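Local atomic coordinates of glycosyl hydrolase family 88 (Pedobacter heparinus, PDB entry 3WIW), a protein that removes the unsaturated glucuronyl residue from heparin-derived oligosaccharides, as a heparin-specific bacterial unsaturated glucuronyl hydrolase of glycoside hydrolase family 88. Residues 158-163 against 168-173; 45-50 against 99-104; 318-323 against 328-333. All coordinates share one frame; numbering follows the deposited sequence. Where two conformers were deposited one is given.

Contact 1. Residues 158-163 against 168-173; sequences AIRSWD and QFPVII
The main-chain oxygen of Q168 sits over the centre of one face of the R160 guanidinium, 3.6 Å from CZ. Over the opposite face, nearer the rim, lies D163 OD1, which pairs with R160 through charge alone and also forms a salt bridge with R151. R160 NE donates to W162 O across 2.9 Å, approaching from above the carbonyl plane. F169 comes next, with the aliphatic part of the same arginine over one ring face. R160 CB makes a CH-pi contact there, 3.8 Å from the ring centroid, and the extended chain runs on past the CE2 side. At the ring edge, CZ meets A158 O at 3.4 Å. From P170 the chain forms strand 170-172, which leads to D174, the predicted proton donor, and is an outer strand of a three-stranded antiparallel sheet with 219-222 and 229-233. Segment 158-163 starts in a separate two-stranded sheet, with strand 152-153. The end-to-end directions of the touching parts, CA 158 to 162 and CA 168 to 172, are 98° apart, so the two cross rather than pair as neighbouring strands. P170 O accepts from S161 N at 2.9 Å, nearly in line with the carbonyl bond, while P170 CG rests over one face of the W162 indole in the conformer described, 3.4 Å from NE1. V171 CG2 lies against I159 O and A158 CB. I172 N then donates to S161 OG, a straight bond of 2.9 Å (N-H...O 165°). That hydroxyl, placed beside its own backbone N by chi1 of -63°, is also hydrogen-bonded to N175 OD1, so two partners hold it. The I172 side chain crosses the same W162 conformer at about a right angle, with CG2 3.5 Å from CZ3.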
ATOM      1  N   ALA A 158      11.524  16.746  -2.917  1.00 11.93           N
ATOM      2  CA  ALA A 158      10.973  15.473  -2.415  1.00 11.35           C
ATOM      3  C   ALA A 158      10.870  15.489  -0.897  1.00 11.10           C
ATOM      4  O   ALA A 158      11.551  16.265  -0.218  1.00 11.51           O
ATOM      5  CB  ALA A 158      11.832  14.282  -2.864  1.00 12.27           C
ATOM      6  N   ILE A 159       9.987  14.638  -0.380  1.00 11.26           N
ATOM      7  CA  ILE A 159       9.901  14.309   1.029  1.00 11.65           C
ATOM      8  C   ILE A 159      11.048  13.378   1.402  1.00 10.90           C
ATOM      9  O   ILE A 159      11.323  12.394   0.702  1.00 11.40           O
ATOM     10  CB  ILE A 159       8.568  13.597   1.318  1.00 11.38           C
ATOM     11  CG1 ILE A 159       7.395  14.569   1.081  1.00 12.55           C
ATOM     12  CG2 ILE A 159       8.563  13.010   2.743  1.00 11.05           C
ATOM     13  CD1 ILE A 159       6.048  13.907   1.128  1.00 13.73           C
ATOM     14  N   ARG A 160      11.753  13.717   2.482  1.00 11.25           N
ATOM     15  CA  ARG A 160      12.756  12.831   3.060  1.00 11.83           C
ATOM     16  C   ARG A 160      12.057  11.631   3.695  1.00 10.71           C
ATOM     17  O   ARG A 160      11.229  11.796   4.593  1.00 11.74           O
ATOM     18  CB  ARG A 160      13.553  13.576   4.127  1.00 12.35           C
ATOM     19  CG  ARG A 160      14.744  12.765   4.591  1.00 13.63           C
ATOM     20  CD  ARG A 160      15.539  13.513   5.600  1.00 16.10           C
ATOM     21  NE  ARG A 160      16.617  12.686   6.118  1.00 17.66           N
ATOM     22  CZ  ARG A 160      17.660  13.156   6.790  1.00 20.91           C
ATOM     23  NH1 ARG A 160      17.787  14.464   7.001  1.00 22.00           N
ATOM     24  NH2 ARG A 160      18.575  12.307   7.244  1.00 23.46           N
ATOM     25  N   SER A 161      12.383  10.414   3.272  1.00 11.44           N
ATOM     26  CA  SER A 161      11.653   9.255   3.791  1.00 10.52           C
ATOM     27  C   SER A 161      11.985   8.968   5.251  1.00 11.40           C
ATOM     28  O   SER A 161      11.070   8.761   6.071  1.00 11.81           O
ATOM     29  CB  SER A 161      11.920   8.022   2.932  1.00 12.06           C
ATOM     30  OG  SER A 161      11.445   8.242   1.627  1.00 11.32           O
ATOM     31  N   TRP A 162      13.261   8.987   5.604  0.64 12.77           N
ATOM     32  CA  TRP A 162      13.618   8.726   6.993  0.64 14.46           C
ATOM     33  C   TRP A 162      14.869   9.443   7.405  0.64 14.80           C
ATOM     34  O   TRP A 162      15.602   9.977   6.570  0.64 13.45           O
ATOM     35  CB  TRP A 162      13.745   7.235   7.269  0.64 14.72           C
ATOM     36  CG  TRP A 162      14.867   6.567   6.517  0.64 16.07           C
ATOM     37  CD1 TRP A 162      16.199   6.884   6.560  0.64 17.59           C
ATOM     38  CD2 TRP A 162      14.756   5.425   5.656  0.64 19.05           C
ATOM     39  NE1 TRP A 162      16.913   6.029   5.756  0.64 18.24           N
ATOM     40  CE2 TRP A 162      16.051   5.125   5.190  0.64 19.57           C
ATOM     41  CE3 TRP A 162      13.683   4.638   5.224  0.64 20.13           C
ATOM     42  CZ2 TRP A 162      16.305   4.061   4.320  0.64 21.01           C
ATOM     43  CZ3 TRP A 162      13.932   3.583   4.362  0.64 21.21           C
ATOM     44  CH2 TRP A 162      15.235   3.305   3.914  0.64 20.84           C
ATOM     45  N   ASP A 163      15.106   9.425   8.710  1.00 16.57           N
ATOM     46  CA  ASP A 163      16.141  10.249   9.333  1.00 19.43           C
ATOM     47  C   ASP A 163      17.322   9.454   9.856  1.00 22.30           C
ATOM     48  O   ASP A 163      18.333  10.034  10.261  1.00 23.99           O
ATOM     49  CB  ASP A 163      15.544  11.051  10.484  1.00 21.02           C
ATOM     50  CG  ASP A 163      14.562  12.080  10.005  1.00 22.43           C
ATOM     51  OD1 ASP A 163      14.658  12.476   8.821  1.00 22.60           O
ATOM     52  OD2 ASP A 163      13.704  12.488  10.808  1.00 23.69           O
ATOM     53  N   GLN A 168      22.389  11.199   3.417  1.00 26.40           N
ATOM     54  CA  GLN A 168      22.131  12.610   3.569  1.00 27.39           C
ATOM     55  C   GLN A 168      20.634  12.892   3.437  1.00 23.14           C
ATOM     56  O   GLN A 168      20.057  13.686   4.185  1.00 24.12           O
ATOM     57  CB  GLN A 168      22.917  13.336   2.485  1.00 30.74           C
ATOM     58  CG  GLN A 168      22.647  14.784   2.405  1.00 33.44           C
ATOM     59  CD  GLN A 168      23.697  15.533   1.613  1.00 35.20           C
ATOM     60  OE1 GLN A 168      23.463  16.659   1.183  1.00 36.46           O
ATOM     61  NE2 GLN A 168      24.864  14.916   1.427  1.00 35.81           N
ATOM     62  N   PHE A 169      19.995  12.231   2.482  1.00 18.43           N
ATOM     63  CA  PHE A 169      18.596  12.508   2.186  1.00 15.00           C
ATOM     64  C   PHE A 169      18.027  11.358   1.382  1.00 14.12           C
ATOM     65  O   PHE A 169      17.977  11.414   0.161  1.00 13.44           O
ATOM     66  CB  PHE A 169      18.478  13.845   1.429  1.00 15.30           C
ATOM     67  CG  PHE A 169      17.082  14.419   1.396  1.00 14.46           C
ATOM     68  CD1 PHE A 169      16.128  13.932   0.508  1.00 13.19           C
ATOM     69  CD2 PHE A 169      16.725  15.464   2.251  1.00 14.77           C
ATOM     70  CE1 PHE A 169      14.842  14.457   0.472  1.00 12.81           C
ATOM     71  CE2 PHE A 169      15.429  15.996   2.227  1.00 14.33           C
ATOM     72  CZ  PHE A 169      14.490  15.501   1.328  1.00 12.18           C
ATOM     73  N   PRO A 170      17.615  10.298   2.077  1.00 12.09           N
ATOM     74  CA  PRO A 170      17.111   9.114   1.391  1.00 10.84           C
ATOM     75  C   PRO A 170      15.638   9.246   1.048  1.00 10.35           C
ATOM     76  O   PRO A 170      14.834   9.685   1.895  1.00 11.56           O
ATOM     77  CB  PRO A 170      17.314   8.007   2.422  1.00 12.54           C
ATOM     78  CG  PRO A 170      17.142   8.729   3.767  1.00 13.44           C
ATOM     79  CD  PRO A 170      17.659  10.125   3.539  1.00 12.93           C
ATOM     80  N   VAL A 171      15.284   8.850  -0.172  1.00 10.47           N
ATOM     81  CA  VAL A 171      13.881   8.808  -0.607  1.00  9.40           C
ATOM     82  C   VAL A 171      13.613   7.414  -1.157  1.00  9.11           C
ATOM     83  O   VAL A 171      14.326   6.936  -2.052  1.00 10.57           O
ATOM     84  CB  VAL A 171      13.613   9.863  -1.709  1.00 10.25           C
ATOM     85  CG1 VAL A 171      12.142   9.801  -2.168  1.00 10.72           C
ATOM     86  CG2 VAL A 171      13.938  11.255  -1.188  1.00 11.22           C
ATOM     87  N   ILE A 172      12.625   6.731  -0.602  1.00  9.86           N
ATOM     88  CA  ILE A 172      12.308   5.383  -1.059  1.00  9.00           C
ATOM     89  C   ILE A 172      11.083   5.383  -1.968  1.00  8.36           C
ATOM     90  O   ILE A 172      10.246   6.282  -1.881  1.00  9.76           O
ATOM     91  CB  ILE A 172      12.147   4.387   0.124  1.00  9.81           C
ATOM     92  CG1 ILE A 172      10.884   4.636   0.981  1.00  9.32           C
ATOM     93  CG2 ILE A 172      13.400   4.429   0.988  1.00 11.67           C
ATOM     94  CD1 ILE A 172      10.799   3.691   2.203  1.00  9.82           C
ATOM     95  N   ILE A 173      10.980   4.383  -2.836  1.00  8.40           N
ATOM     96  CA  ILE A 173       9.870   4.298  -3.768  1.00  8.50           C
ATOM     97  C   ILE A 173       8.523   4.247  -3.005  1.00  8.64           C
ATOM     98  O   ILE A 173       7.500   4.788  -3.485  1.00  9.64           O
ATOM     99  CB  ILE A 173      10.063   3.092  -4.736  1.00  9.21           C
ATOM    100  CG1 ILE A 173       9.110   3.188  -5.922  1.00 10.11           C
ATOM    101  CG2 ILE A 173       9.861   1.739  -4.015  1.00  9.56           C
ATOM    102  CD1 ILE A 173       9.468   4.289  -6.940  1.00 11.29           C
TER

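Contact 2. Residues 45-50 against 99-104; sequences RAAQTY and KRFTLA
The apolar part of the contact is made by F101, whose ring reaches from helix 92-103 to the C-terminal end of helix 30-49. Its CE1 lies 3.8 Å from A47 CB, and CE2 lies 4.3 Å from the CB of Y50, the first residue to leave the helical path, a looser contact. Weakly polar contacts follow along the same ring edge: A47 O lies near the ring plane, 3.5 Å from CE1, and Y50 O is 3.4 Å from CZ, so the rim of the phenyl group faces two carbonyl oxygens. F101 also meets F78 edge-to-face and touches P79 and L82, all three of helix 77-89, which places the contact among the packed helices of the (alpha6/alpha6) barrel, with its centre about 20 Å from the centre of the chain. The remaining interactions are polar and run through R100. With a turn at chi3 (-54°), its bent chain reaches across to bring NH1 3.1 Å from A47 O, where the angle is poor. The sound link is through a water, which donates to Y50 O at 2.6 Å and accepts from R100 NH1 at 2.9 Å. E97 forms a salt bridge with the same NH1.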
ATOM      1  N   ARG A  45     -13.201 -11.786  14.094  1.00 12.87           N
ATOM      2  CA  ARG A  45     -12.424 -12.485  15.103  1.00 13.11           C
ATOM      3  C   ARG A  45     -11.167 -11.691  15.484  1.00 12.54           C
ATOM      4  O   ARG A  45     -10.804 -11.636  16.661  1.00 13.45           O
ATOM      5  CB  ARG A  45     -12.013 -13.867  14.589  1.00 14.87           C
ATOM      6  CG  ARG A  45     -13.159 -14.822  14.263  1.00 16.69           C
ATOM      7  CD  ARG A  45     -13.918 -15.272  15.485  1.00 18.77           C
ATOM      8  NE  ARG A  45     -13.111 -15.888  16.547  1.00 19.73           N
ATOM      9  CZ  ARG A  45     -12.710 -17.161  16.597  1.00 21.48           C
ATOM     10  NH1 ARG A  45     -12.973 -18.024  15.618  1.00 22.72           N
ATOM     11  NH2 ARG A  45     -12.013 -17.581  17.648  1.00 22.14           N
ATOM     12  N   ALA A  46     -10.482 -11.108  14.498  1.00 11.61           N
ATOM     13  CA  ALA A  46      -9.294 -10.303  14.788  1.00 12.43           C
ATOM     14  C   ALA A  46      -9.618  -9.151  15.744  1.00 12.34           C
ATOM     15  O   ALA A  46      -8.900  -8.913  16.724  1.00 12.08           O
ATOM     16  CB  ALA A  46      -8.694  -9.770  13.506  1.00 12.31           C
ATOM     17  N   ALA A  47     -10.701  -8.432  15.464  1.00 12.49           N
ATOM     18  CA  ALA A  47     -11.044  -7.261  16.281  1.00 13.87           C
ATOM     19  C   ALA A  47     -11.468  -7.654  17.707  1.00 14.44           C
ATOM     20  O   ALA A  47     -11.339  -6.868  18.632  1.00 15.14           O
ATOM     21  CB  ALA A  47     -12.116  -6.439  15.591  1.00 14.64           C
ATOM     22  N   GLN A  48     -11.981  -8.877  17.871  0.68 13.54           N
ATOM     23  CA  GLN A  48     -12.342  -9.440  19.176  0.68 14.62           C
ATOM     24  C   GLN A  48     -11.100  -9.876  19.947  0.68 15.89           C
ATOM     25  O   GLN A  48     -11.095  -9.905  21.175  0.68 20.45           O
ATOM     26  CB  GLN A  48     -13.253 -10.658  18.986  0.68 14.52           C
ATOM     27  CG  GLN A  48     -14.672 -10.308  18.530  0.68 15.44           C
ATOM     28  CD  GLN A  48     -15.466 -11.496  18.011  0.68 16.37           C
ATOM     29  OE1 GLN A  48     -14.929 -12.591  17.787  0.68 15.89           O
ATOM     30  NE2 GLN A  48     -16.753 -11.279  17.799  0.68 17.07           N
ATOM     31  N   THR A  49     -10.050 -10.227  19.218  1.00 15.62           N
ATOM     32  CA  THR A  49      -8.870 -10.847  19.812  1.00 16.18           C
ATOM     33  C   THR A  49      -7.739  -9.851  20.145  1.00 15.54           C
ATOM     34  O   THR A  49      -7.178  -9.876  21.254  1.00 15.95           O
ATOM     35  CB  THR A  49      -8.349 -11.949  18.864  1.00 17.85           C
ATOM     36  OG1 THR A  49      -9.363 -12.947  18.705  1.00 18.97           O
ATOM     37  CG2 THR A  49      -7.114 -12.616  19.414  1.00 18.68           C
ATOM     38  N   TYR A  50      -7.377  -9.005  19.181  1.00 14.44           N
ATOM     39  CA  TYR A  50      -6.314  -8.025  19.369  1.00 14.16           C
ATOM     40  C   TYR A  50      -6.802  -6.799  20.136  1.00 14.78           C
ATOM     41  O   TYR A  50      -8.015  -6.575  20.284  1.00 15.95           O
ATOM     42  CB  TYR A  50      -5.675  -7.655  18.003  1.00 13.18           C
ATOM     43  CG  TYR A  50      -5.209  -8.899  17.285  1.00 13.62           C
ATOM     44  CD1 TYR A  50      -4.187  -9.665  17.816  1.00 13.39           C
ATOM     45  CD2 TYR A  50      -5.831  -9.345  16.119  1.00 13.81           C
ATOM     46  CE1 TYR A  50      -3.783 -10.838  17.218  1.00 13.51           C
ATOM     47  CE2 TYR A  50      -5.433 -10.546  15.500  1.00 13.88           C
ATOM     48  CZ  TYR A  50      -4.407 -11.278  16.068  1.00 13.71           C
ATOM     49  OH  TYR A  50      -4.004 -12.467  15.501  1.00 15.22           O
ATOM     50  N   LYS A  99     -13.658   2.042  14.387  1.00 13.55           N
ATOM     51  CA  LYS A  99     -13.554   3.253  15.205  1.00 13.59           C
ATOM     52  C   LYS A  99     -12.594   3.016  16.395  1.00 14.05           C
ATOM     53  O   LYS A  99     -11.676   3.806  16.626  1.00 14.25           O
ATOM     54  CB  LYS A  99     -14.936   3.658  15.691  1.00 15.01           C
ATOM     55  CG  LYS A  99     -14.931   4.839  16.634  1.00 16.31           C
ATOM     56  CD  LYS A  99     -16.339   5.241  17.034  1.00 18.79           C
ATOM     57  CE  LYS A  99     -16.275   6.462  17.912  1.00 20.45           C
ATOM     58  NZ  LYS A  99     -17.610   6.885  18.403  1.00 21.63           N
ATOM     59  N   ARG A 100     -12.810   1.927  17.135  1.00 14.41           N
ATOM     60  CA  ARG A 100     -11.981   1.600  18.305  1.00 17.33           C
ATOM     61  C   ARG A 100     -10.496   1.487  17.937  1.00 15.39           C
ATOM     62  O   ARG A 100      -9.618   2.057  18.602  1.00 16.01           O
ATOM     63  CB  ARG A 100     -12.392   0.234  18.893  1.00 21.42           C
ATOM     64  CG  ARG A 100     -13.543   0.204  19.850  1.00 25.14           C
ATOM     65  CD  ARG A 100     -13.316  -0.933  20.867  1.00 25.01           C
ATOM     66  NE  ARG A 100     -13.065  -2.239  20.259  1.00 25.77           N
ATOM     67  CZ  ARG A 100     -12.289  -3.179  20.795  1.00 25.73           C
ATOM     68  NH1 ARG A 100     -12.133  -4.340  20.183  1.00 25.53           N
ATOM     69  NH2 ARG A 100     -11.662  -2.960  21.941  1.00 26.21           N
ATOM     70  N   PHE A 101     -10.211   0.726  16.886  1.00 13.43           N
ATOM     71  CA  PHE A 101      -8.819   0.505  16.479  1.00 12.24           C
ATOM     72  C   PHE A 101      -8.192   1.758  15.835  1.00 11.82           C
ATOM     73  O   PHE A 101      -6.979   1.940  15.881  1.00 12.86           O
ATOM     74  CB  PHE A 101      -8.716  -0.743  15.585  1.00 12.28           C
ATOM     75  CG  PHE A 101      -8.769  -2.039  16.359  1.00 11.93           C
ATOM     76  CD1 PHE A 101      -9.982  -2.627  16.692  1.00 12.81           C
ATOM     77  CD2 PHE A 101      -7.596  -2.652  16.781  1.00 12.18           C
ATOM     78  CE1 PHE A 101     -10.020  -3.817  17.434  1.00 13.82           C
ATOM     79  CE2 PHE A 101      -7.626  -3.851  17.504  1.00 12.78           C
ATOM     80  CZ  PHE A 101      -8.837  -4.426  17.830  1.00 13.86           C
ATOM     81  N   THR A 102      -9.015   2.612  15.233  1.00 11.37           N
ATOM     82  CA  THR A 102      -8.524   3.881  14.695  1.00 12.30           C
ATOM     83  C   THR A 102      -8.131   4.863  15.801  1.00 12.69           C
ATOM     84  O   THR A 102      -7.025   5.406  15.807  1.00 13.38           O
ATOM     85  CB  THR A 102      -9.552   4.524  13.728  1.00 12.50           C
ATOM     86  OG1 THR A 102      -9.729   3.652  12.609  1.00 12.20           O
ATOM     87  CG2 THR A 102      -9.064   5.858  13.203  1.00 12.22           C
ATOM     88  N   LEU A 103      -9.029   5.060  16.764  1.00 13.18           N
ATOM     89  CA  LEU A 103      -8.826   6.126  17.756  1.00 13.12           C
ATOM     90  C   LEU A 103      -7.660   5.827  18.688  1.00 13.39           C
ATOM     91  O   LEU A 103      -7.120   6.735  19.321  1.00 14.71           O
ATOM     92  CB  LEU A 103     -10.096   6.419  18.566  1.00 14.59           C
ATOM     93  CG  LEU A 103     -11.236   7.024  17.748  1.00 15.97           C
ATOM     94  CD1 LEU A 103     -12.538   7.097  18.581  1.00 16.93           C
ATOM     95  CD2 LEU A 103     -10.866   8.426  17.215  1.00 16.30           C
ATOM     96  N   ALA A 104      -7.268   4.552  18.772  1.00 13.78           N
ATOM     97  CA  ALA A 104      -6.098   4.170  19.559  1.00 14.89           C
ATOM     98  C   ALA A 104      -4.791   4.685  18.944  1.00 13.60           C
ATOM     99  O   ALA A 104      -3.742   4.581  19.577  1.00 14.63           O
ATOM    100  CB  ALA A 104      -6.026   2.660  19.730  1.00 15.58           C
TER
HETATM  101  O   HOH W   1     -10.207  -6.035  21.625  1.00 27.67           O

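Contact 3. Residues 318-323 against 328-333; sequences DLSTQV and KYFKFA
L319 O is gripped by two backbone donors, Q322 N at 3.0 Å and V323 N at 3.2 Å, in the last part of helix 306-322. L319 and V323, which flank S320 on this face, both close on the ring of Y329. L319, whose chi1 of -172° swings CG away from the backbone N, lays CD2 squarely over the ring, 3.7 Å from the centroid and only 5° off the normal, a CH-pi contact. K328 CG covers the opposite face near its centre, so the phenol is sandwiched between two aliphatic groups that limit its rotation. V323 comes in differently: its CG2 meets the rim of the ring near its plane, 3.8 Å from CE2. The phenol hydroxyl is hydrogen-bonded to E272 of helix 265-279, which holds the far end of the side chain in place. Beside this ring, the backbones come nearest at S320 and Y329, and S320 CB also packs 3.9 Å from F330 CB. The serine hydroxyl is tied back to L317 O, and the F330 ring leads off to lie nearly parallel to that of Y388. The segment axes approach to 8.1 Å at 164° between their directions, an antiparallel helical hairpin of consecutive helices, as recurs in an (alpha6/alpha6) barrel.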
ATOM      1  N   ASP A 318      -7.932   0.588 -10.647  1.00 11.51           N
ATOM      2  CA  ASP A 318      -8.101   2.021 -10.866  1.00 12.61           C
ATOM      3  C   ASP A 318      -7.561   2.440 -12.236  1.00 12.72           C
ATOM      4  O   ASP A 318      -8.172   3.254 -12.913  1.00 14.27           O
ATOM      5  CB  ASP A 318      -7.470   2.853  -9.756  1.00 13.33           C
ATOM      6  CG  ASP A 318      -8.472   3.241  -8.678  1.00 15.49           C
ATOM      7  OD1 ASP A 318      -9.539   2.581  -8.543  1.00 17.08           O
ATOM      8  OD2 ASP A 318      -8.175   4.194  -7.947  1.00 16.45           O
ATOM      9  N   LEU A 319      -6.430   1.877 -12.663  1.00 12.05           N
ATOM     10  CA  LEU A 319      -5.874   2.253 -13.958  1.00 12.19           C
ATOM     11  C   LEU A 319      -6.863   1.919 -15.067  1.00 12.05           C
ATOM     12  O   LEU A 319      -7.027   2.696 -16.023  1.00 13.58           O
ATOM     13  CB  LEU A 319      -4.546   1.539 -14.187  1.00 11.93           C
ATOM     14  CG  LEU A 319      -3.753   1.975 -15.416  1.00 12.84           C
ATOM     15  CD1 LEU A 319      -3.383   3.449 -15.357  1.00 15.00           C
ATOM     16  CD2 LEU A 319      -2.500   1.109 -15.589  1.00 13.72           C
ATOM     17  N   SER A 320      -7.530   0.763 -14.934  1.00 12.25           N
ATOM     18  CA  SER A 320      -8.484   0.319 -15.950  1.00 13.50           C
ATOM     19  C   SER A 320      -9.628   1.329 -16.174  1.00 15.31           C
ATOM     20  O   SER A 320     -10.197   1.402 -17.280  1.00 16.98           O
ATOM     21  CB  SER A 320      -9.039  -1.072 -15.618  1.00 13.60           C
ATOM     22  OG  SER A 320     -10.081  -1.032 -14.663  1.00 13.30           O
ATOM     23  N   THR A 321      -9.955   2.124 -15.151  1.00 15.10           N
ATOM     24  CA  THR A 321     -11.054   3.088 -15.265  1.00 17.57           C
ATOM     25  C   THR A 321     -10.589   4.449 -15.760  1.00 18.47           C
ATOM     26  O   THR A 321     -11.414   5.307 -16.100  1.00 21.22           O
ATOM     27  CB  THR A 321     -11.790   3.279 -13.921  1.00 19.45           C
ATOM     28  OG1 THR A 321     -10.932   3.963 -12.992  1.00 20.99           O
ATOM     29  CG2 THR A 321     -12.216   1.926 -13.354  1.00 20.25           C
ATOM     30  N   GLN A 322      -9.274   4.664 -15.773  0.56 16.92           N
ATOM     31  CA  GLN A 322      -8.695   5.969 -16.109  0.56 17.75           C
ATOM     32  C   GLN A 322      -8.258   6.062 -17.564  0.56 20.23           C
ATOM     33  O   GLN A 322      -8.282   7.138 -18.161  0.56 21.24           O
ATOM     34  CB  GLN A 322      -7.483   6.258 -15.223  0.56 17.51           C
ATOM     35  CG  GLN A 322      -7.777   6.346 -13.755  0.56 17.34           C
ATOM     36  CD  GLN A 322      -6.513   6.252 -12.932  0.56 17.21           C
ATOM     37  OE1 GLN A 322      -5.469   5.795 -13.408  0.56 17.95           O
ATOM     38  NE2 GLN A 322      -6.596   6.668 -11.698  0.56 16.12           N
ATOM     39  N   VAL A 323      -7.855   4.932 -18.133  1.00 22.22           N
ATOM     40  CA  VAL A 323      -7.252   4.920 -19.469  1.00 24.45           C
ATOM     41  C   VAL A 323      -8.275   4.710 -20.570  1.00 29.02           C
ATOM     42  O   VAL A 323      -9.420   4.361 -20.302  1.00 29.50           O
ATOM     43  CB  VAL A 323      -6.184   3.803 -19.620  1.00 23.02           C
ATOM     44  CG1 VAL A 323      -5.057   3.971 -18.609  1.00 22.93           C
ATOM     45  CG2 VAL A 323      -6.831   2.438 -19.492  1.00 22.16           C
ATOM     46  N   LYS A 328      -7.368  -4.810 -20.610  1.00 16.13           N
ATOM     47  CA  LYS A 328      -6.195  -5.642 -20.289  1.00 15.78           C
ATOM     48  C   LYS A 328      -5.765  -5.480 -18.832  1.00 14.18           C
ATOM     49  O   LYS A 328      -5.333  -6.437 -18.195  1.00 14.72           O
ATOM     50  CB  LYS A 328      -5.011  -5.378 -21.228  1.00 18.01           C
ATOM     51  CG  LYS A 328      -4.444  -3.970 -21.164  1.00 20.95           C
ATOM     52  CD  LYS A 328      -3.239  -3.815 -22.086  1.00 24.28           C
ATOM     53  CE  LYS A 328      -2.746  -2.370 -22.096  1.00 27.41           C
ATOM     54  NZ  LYS A 328      -3.813  -1.389 -22.459  1.00 29.38           N
ATOM     55  N   TYR A 329      -5.905  -4.270 -18.293  1.00 13.48           N
ATOM     56  CA  TYR A 329      -5.583  -4.023 -16.889  1.00 12.18           C
ATOM     57  C   TYR A 329      -6.613  -4.664 -15.964  1.00 12.14           C
ATOM     58  O   TYR A 329      -6.254  -5.303 -14.965  1.00 12.84           O
ATOM     59  CB  TYR A 329      -5.492  -2.521 -16.610  1.00 12.19           C
ATOM     60  CG  TYR A 329      -4.503  -1.806 -17.488  1.00 12.61           C
ATOM     61  CD1 TYR A 329      -3.197  -2.286 -17.632  1.00 12.76           C
ATOM     62  CD2 TYR A 329      -4.858  -0.643 -18.157  1.00 14.64           C
ATOM     63  CE1 TYR A 329      -2.271  -1.620 -18.438  1.00 14.13           C
ATOM     64  CE2 TYR A 329      -3.947   0.032 -18.965  1.00 15.96           C
ATOM     65  CZ  TYR A 329      -2.649  -0.460 -19.096  1.00 15.55           C
ATOM     66  OH  TYR A 329      -1.739   0.205 -19.889  1.00 16.60           O
ATOM     67  N   PHE A 330      -7.887  -4.495 -16.296  1.00 13.44           N
ATOM     68  CA  PHE A 330      -8.943  -5.101 -15.500  1.00 13.90           C
ATOM     69  C   PHE A 330      -8.779  -6.624 -15.460  1.00 13.37           C
ATOM     70  O   PHE A 330      -8.885  -7.251 -14.393  1.00 13.46           O
ATOM     71  CB  PHE A 330     -10.312  -4.765 -16.082  1.00 14.51           C
ATOM     72  CG  PHE A 330     -11.428  -5.396 -15.330  1.00 15.99           C
ATOM     73  CD1 PHE A 330     -11.946  -4.787 -14.197  1.00 17.09           C
ATOM     74  CD2 PHE A 330     -11.930  -6.627 -15.723  1.00 17.72           C
ATOM     75  CE1 PHE A 330     -12.970  -5.381 -13.486  1.00 18.26           C
ATOM     76  CE2 PHE A 330     -12.959  -7.229 -15.005  1.00 18.76           C
ATOM     77  CZ  PHE A 330     -13.474  -6.598 -13.897  1.00 19.03           C
ATOM     78  N   LYS A 331      -8.539  -7.235 -16.618  1.00 13.67           N
ATOM     79  CA  LYS A 331      -8.431  -8.697 -16.704  1.00 14.78           C
ATOM     80  C   LYS A 331      -7.247  -9.204 -15.889  1.00 13.67           C
ATOM     81  O   LYS A 331      -7.349 -10.211 -15.188  1.00 12.96           O
ATOM     82  CB  LYS A 331      -8.307  -9.143 -18.172  1.00 17.83           C
ATOM     83  CG  LYS A 331      -8.101 -10.630 -18.384  1.00 21.88           C
ATOM     84  CD  LYS A 331      -9.269 -11.446 -17.864  1.00 26.66           C
ATOM     85  CE  LYS A 331      -9.226 -12.885 -18.406  1.00 30.27           C
ATOM     86  NZ  LYS A 331      -7.918 -13.586 -18.196  1.00 32.77           N
ATOM     87  N   PHE A 332      -6.131  -8.489 -15.949  1.00 12.46           N
ATOM     88  CA  PHE A 332      -4.935  -8.910 -15.224  1.00 12.13           C
ATOM     89  C   PHE A 332      -5.207  -8.836 -13.722  1.00 12.10           C
ATOM     90  O   PHE A 332      -4.878  -9.763 -12.979  1.00 12.00           O
ATOM     91  CB  PHE A 332      -3.749  -8.053 -15.660  1.00 11.84           C
ATOM     92  CG  PHE A 332      -2.406  -8.623 -15.300  1.00 11.50           C
ATOM     93  CD1 PHE A 332      -1.882  -8.459 -14.016  1.00 12.12           C
ATOM     94  CD2 PHE A 332      -1.644  -9.292 -16.253  1.00 13.61           C
ATOM     95  CE1 PHE A 332      -0.620  -8.988 -13.678  1.00 13.42           C
ATOM     96  CE2 PHE A 332      -0.386  -9.792 -15.931  1.00 13.01           C
ATOM     97  CZ  PHE A 332       0.130  -9.655 -14.639  1.00 13.53           C
ATOM     98  N   ALA A 333      -5.837  -7.748 -13.274  1.00 11.69           N
ATOM     99  CA  ALA A 333      -6.197  -7.606 -11.861  1.00 11.45           C
ATOM    100  C   ALA A 333      -7.173  -8.697 -11.427  1.00 10.91           C
ATOM    101  O   ALA A 333      -7.031  -9.268 -10.353  1.00 11.50           O
ATOM    102  CB  ALA A 333      -6.801  -6.236 -11.585  1.00 11.50           C
TER

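The three contacts are separate and follow one another along the chain as contact 2, contact 1 and contact 3. Their centres lie about 30 to 33 Å apart, and even the closest pair, contacts 1 and 3, keeps about 15 Å between nearest atoms. Contact 1 alone borders the catalytic region: the side chain of I172 is about 3 Å from that of D174, the predicted proton donor, about 6 Å from that of D116, the predicted nucleophile, and about 4 Å from a bound HEPES buffer molecule. Contacts 2 and 3 lie away from these sites and join helices of the barrel, whereas contact 1 joins strand and loop segments.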